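Local coordinates for hypothetical protein Atu2648 (Agrobacterium tumefaciens str. C58, PDB 1ZCE), which is of unknown function but folds as an EVE domain, related to ASCH and PUA domains, and probably binds nucleic acid, at residues Q96-L100 / K101-A105; M118-S121 / V122-T126. All coordinates share one frame; numbering follows the deposited sequence.

Contact 1 of 2, residues Q96-L100 / K101-A105; sequences QPVSL and KDVKA
A water sits between Ser99 and Asp102. It accepts from Ser99 N at 2.8 Å and lies 2.7 Å from Asp102 OD2. Pro97 O is a further acceptor beside it, and more acceptors lie in reach than the water has protons. This is an N-cap at the start of helix 100-105, where strand 84-99 ends. Asp102 N gives its hydrogen to Ser99 OG over 3.1 Å in a fairly straight bond (160° at the hydrogen). The return bond of a capping box, from the cap residue's N to the third helix residue, is here bridged by the water. Ser99 has its hydroxyl between the backbone N and the carbonyl carbon (chi1 70°), which turns OG toward Asp102 N. The carboxylate of Asp102 lies near the N-terminal end of the helix, which would probably stabilise its negative charge. Helical bonding starts at once: Val103 N donates to Ser99 O and Lys104 N to Leu100 O, the second at 2.9 Å. On the buried side Val98 and Val103 cross at about a right angle, and Val133 and Met136 of helix 127-136 cover Val98. Val103 CG2 also lies 3.4 Å from Ser99 O. On another side the extended chain of Lys104 runs past Leu100. Its aliphatic part does the touching: Lys104 CE rests 3.8 Å from Leu100 CG.

Contact 2 of 2, residues M118-S121 / V122-T126; sequences MRLS and VQPVT
Leu120 lays its branched end against the backbone carbonyl of Val122, two residues on. The packing is tight: Leu120 CG is 3.1 Å from Val122 O, and both methyl groups lie close to the same oxygen. The chain turns a corner here to enter strand 122-125, an edge strand of the mixed sheet. That strand runs antiparallel to strand 4-9. Leu120 has CG anti to its backbone N (chi1 -167°), and this puts the isopropyl end on the side of the carbonyl carbon, where Val122 O lies. Its CD2 methyl also meets the aliphatic part of Gln123, 3.5 Å from Gln123 CG, as the two side chains run alongside each other in opposite senses. Pro124 CD lies a little farther along, 4.2 Å from Leu120 CD2. Helix 35-42 closes over the leucine with Gln36, Ala37 and Asn40.

Ser121 and Val122 make the corner itself. The side chain of Val122 stands beside the Ser121 carbonyl group, with CG2 3.4 Å from Ser121 C. The hydroxyl of Ser121 folds back toward the same valine, and Ser121 OG comes to 3.7 Å from Val122 CG2. OG is near Val122 N as well, but the angle is too poor for a hydrogen bond. Ser121 is also hydrogen-bonded through its backbone to Lys8, and Gln123 to Leu6. Pairing with strand 4-9 thus begins at Ser121, just ahead of the strand, and continues at Gln123.

No clear hydrogen bond crosses the corner; carbon packing, with the Leu120 end against Val122 O, makes the contact. Val122 N is buried and has no partner, which is probably a small energetic cost.

In the fold
Contact 1 comes first in the chain. It joins the end of strand 84-99 directly to helix 100-105. The chain then passes through helix 113-116 and a loop, and contact 2 turns it into edge strand 122-125. The two contacts are in series, neither nesting nor crossing. Their centres are about 16 Å apart, and their nearest atoms about 6 Å. Both reach the same mixed sheet, at different strands. Helix 113-116 links them: Leu114 touches Leu100 of contact 1 and Gln123 of contact 2. After contact 2, Thr126 caps helix 127-136, and that helix returns to pack on Val98 and Asp102 of contact 1.

Contact 1 of 2, residues Q96-L100 / K101-A105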
loop_
_atom_site.group_PDB
_atom_site.type_symbol
_atom_site.label_atom_id
_atom_site.label_comp_id
_atom_site.label_asym_id
_atom_site.label_seq_id
_atom_site.Cartn_x
_atom_site.Cartn_y
_atom_site.Cartn_z
ATOM N N GLN A 96 12.848 -7.398 -6.881
ATOM C CA GLN A 96 13.957 -6.577 -6.419
ATOM C C GLN A 96 13.344 -5.349 -5.756
ATOM O O GLN A 96 12.981 -4.385 -6.430
ATOM C CB GLN A 96 14.855 -6.149 -7.589
ATOM C CG GLN A 96 15.633 -7.283 -8.244
ATOM C CD GLN A 96 14.787 -8.118 -9.180
ATOM O OE1 GLN A 96 14.200 -7.601 -10.130
ATOM N NE2 GLN A 96 14.723 -9.420 -8.920
ATOM N N PRO A 97 13.201 -5.380 -4.423
ATOM C CA PRO A 97 12.621 -4.260 -3.676
ATOM C C PRO A 97 13.149 -2.910 -4.159
ATOM O O PRO A 97 14.352 -2.732 -4.343
ATOM C CB PRO A 97 13.003 -4.583 -2.236
ATOM C CG PRO A 97 12.893 -6.082 -2.219
ATOM C CD PRO A 97 13.606 -6.463 -3.509
ATOM N N VAL A 98 12.235 -1.966 -4.359
ATOM C CA VAL A 98 12.574 -0.638 -4.859
ATOM C C VAL A 98 12.767 0.376 -3.736
ATOM O O VAL A 98 11.830 0.702 -3.007
ATOM C CB VAL A 98 11.474 -0.139 -5.822
ATOM C CG1 VAL A 98 11.878 1.182 -6.440
ATOM C CG2 VAL A 98 11.215 -1.187 -6.898
ATOM N N SER A 99 13.990 0.883 -3.613
ATOM C CA SER A 99 14.311 1.846 -2.565
ATOM C C SER A 99 13.729 3.228 -2.830
ATOM O O SER A 99 13.513 3.625 -3.976
ATOM C CB SER A 99 15.826 1.975 -2.408
ATOM O OG SER A 99 16.388 2.636 -3.529
ATOM N N LEU A 100 13.490 3.960 -1.748
ATOM C CA LEU A 100 12.960 5.309 -1.830
ATOM C C LEU A 100 13.954 6.169 -2.604
ATOM O O LEU A 100 13.564 7.062 -3.359
ATOM C CB LEU A 100 12.766 5.884 -0.427
ATOM C CG LEU A 100 12.299 7.339 -0.345
ATOM C CD1 LEU A 100 10.904 7.467 -0.935
ATOM C CD2 LEU A 100 12.312 7.795 1.105
ATOM N N LYS A 101 15.240 5.891 -2.406
ATOM C CA LYS A 101 16.293 6.633 -3.086
ATOM C C LYS A 101 16.132 6.516 -4.597
ATOM O O LYS A 101 16.198 7.516 -5.315
ATOM C CB LYS A 101 17.665 6.104 -2.666
ATOM C CG LYS A 101 18.837 6.828 -3.312
ATOM C CD LYS A 101 20.159 6.331 -2.749
ATOM C CE LYS A 101 21.341 7.040 -3.388
ATOM N NZ LYS A 101 21.420 6.780 -4.852
ATOM N N ASP A 102 15.922 5.297 -5.082
ATOM C CA ASP A 102 15.751 5.093 -6.513
ATOM C C ASP A 102 14.477 5.759 -7.022
ATOM O O ASP A 102 14.451 6.287 -8.132
ATOM C CB ASP A 102 15.743 3.600 -6.856
ATOM C CG ASP A 102 17.114 2.963 -6.715
ATOM O OD1 ASP A 102 18.119 3.702 -6.744
ATOM O OD2 ASP A 102 17.187 1.724 -6.591
ATOM N N VAL A 103 13.420 5.739 -6.214
ATOM C CA VAL A 103 12.165 6.366 -6.613
ATOM C C VAL A 103 12.366 7.871 -6.790
ATOM O O VAL A 103 11.916 8.454 -7.781
ATOM C CB VAL A 103 11.046 6.110 -5.569
ATOM C CG1 VAL A 103 9.831 6.978 -5.873
ATOM C CG2 VAL A 103 10.649 4.641 -5.590
ATOM N N LYS A 104 13.050 8.494 -5.835
ATOM C CA LYS A 104 13.305 9.929 -5.889
ATOM C C LYS A 104 14.201 10.340 -7.056
ATOM O O LYS A 104 14.187 11.495 -7.473
ATOM C CB LYS A 104 13.924 10.406 -4.569
ATOM C CG LYS A 104 12.959 10.385 -3.395
ATOM C CD LYS A 104 13.588 10.985 -2.149
ATOM C CE LYS A 104 12.587 11.063 -1.007
ATOM N NZ LYS A 104 13.183 11.720 0.189
ATOM N N ALA A 105 14.967 9.393 -7.588
ATOM C CA ALA A 105 15.865 9.675 -8.703
ATOM C C ALA A 105 15.188 9.488 -10.061
ATOM O O ALA A 105 15.747 9.859 -11.090
ATOM C CB ALA A 105 17.098 8.783 -8.613
HETATM O O HOH W 1 16.021 -0.240 -5.155
#

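Contact 2 of 2, residues M118-S121 / V122-T126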
loop_
_atom_site.group_PDB
_atom_site.type_symbol
_atom_site.label_atom_id
_atom_site.label_comp_id
_atom_site.label_asym_id
_atom_site.label_seq_id
_atom_site.Cartn_x
_atom_site.Cartn_y
_atom_site.Cartn_z
HETATM N N MSE A 118 4.377 13.872 3.109
HETATM C CA MSE A 118 5.220 13.496 4.237
HETATM C C MSE A 118 4.463 12.850 5.394
HETATM O O MSE A 118 5.078 12.280 6.297
HETATM C CB MSE A 118 5.968 14.726 4.765
HETATM C CG MSE A 118 6.964 15.338 3.790
HETATM SE SE MSE A 118 8.374 14.109 3.289
HETATM C CE MSE A 118 7.782 13.701 1.501
ATOM N N ARG A 119 3.135 12.925 5.369
ATOM C CA ARG A 119 2.331 12.372 6.456
ATOM C C ARG A 119 1.194 11.436 6.058
ATOM O O ARG A 119 0.368 11.071 6.895
ATOM C CB ARG A 119 1.750 13.515 7.287
ATOM C CG ARG A 119 2.786 14.335 8.031
ATOM C CD ARG A 119 2.156 15.544 8.706
ATOM N NE ARG A 119 0.847 15.233 9.277
ATOM C CZ ARG A 119 -0.310 15.536 8.696
ATOM N NH1 ARG A 119 -1.456 15.212 9.282
ATOM N NH2 ARG A 119 -0.321 16.176 7.535
ATOM N N LEU A 120 1.146 11.044 4.794
ATOM C CA LEU A 120 0.086 10.162 4.325
ATOM C C LEU A 120 0.542 8.703 4.361
ATOM O O LEU A 120 1.459 8.322 3.633
ATOM C CB LEU A 120 -0.307 10.560 2.909
ATOM C CG LEU A 120 -1.598 9.920 2.415
ATOM C CD1 LEU A 120 -2.766 10.381 3.282
ATOM C CD2 LEU A 120 -1.830 10.307 0.965
ATOM N N SER A 121 -0.108 7.886 5.190
ATOM C CA SER A 121 0.267 6.476 5.335
ATOM C C SER A 121 -0.373 5.545 4.309
ATOM O O SER A 121 0.100 4.425 4.108
ATOM C CB SER A 121 -0.065 5.979 6.748
ATOM O OG SER A 121 -1.464 5.860 6.933
ATOM N N VAL A 122 -1.458 5.997 3.687
ATOM C CA VAL A 122 -2.156 5.225 2.656
ATOM C C VAL A 122 -2.316 6.230 1.526
ATOM O O VAL A 122 -2.985 7.260 1.680
ATOM C CB VAL A 122 -3.519 4.728 3.153
ATOM C CG1 VAL A 122 -4.181 3.887 2.072
ATOM C CG2 VAL A 122 -3.341 3.917 4.421
ATOM N N GLN A 123 -1.704 5.919 0.389
ATOM C CA GLN A 123 -1.663 6.850 -0.728
ATOM C C GLN A 123 -2.096 6.341 -2.089
ATOM O O GLN A 123 -2.127 5.139 -2.346
ATOM C CB GLN A 123 -0.220 7.355 -0.894
ATOM C CG GLN A 123 0.500 7.711 0.397
ATOM C CD GLN A 123 1.993 7.934 0.206
ATOM O OE1 GLN A 123 2.655 8.499 1.074
ATOM N NE2 GLN A 123 2.531 7.478 -0.924
ATOM N N PRO A 124 -2.450 7.270 -2.986
ATOM C CA PRO A 124 -2.848 6.852 -4.327
ATOM C C PRO A 124 -1.538 6.679 -5.109
ATOM O O PRO A 124 -0.495 7.232 -4.740
ATOM C CB PRO A 124 -3.667 8.034 -4.836
ATOM C CG PRO A 124 -3.012 9.194 -4.174
ATOM C CD PRO A 124 -2.745 8.698 -2.765
ATOM N N VAL A 125 -1.607 5.892 -6.172
ATOM C CA VAL A 125 -0.472 5.645 -7.049
ATOM C C VAL A 125 -1.083 5.647 -8.441
ATOM O O VAL A 125 -2.042 4.919 -8.684
ATOM C CB VAL A 125 0.175 4.255 -6.780
ATOM C CG1 VAL A 125 1.276 3.984 -7.800
ATOM C CG2 VAL A 125 0.751 4.194 -5.368
ATOM N N THR A 126 -0.573 6.470 -9.351
ATOM C CA THR A 126 -1.135 6.480 -10.697
ATOM C C THR A 126 -0.768 5.165 -11.375
ATOM O O THR A 126 0.170 4.482 -10.957
ATOM C CB THR A 126 -0.585 7.633 -11.555
ATOM O OG1 THR A 126 0.792 7.387 -11.861
ATOM C CG2 THR A 126 -0.726 8.958 -10.822
#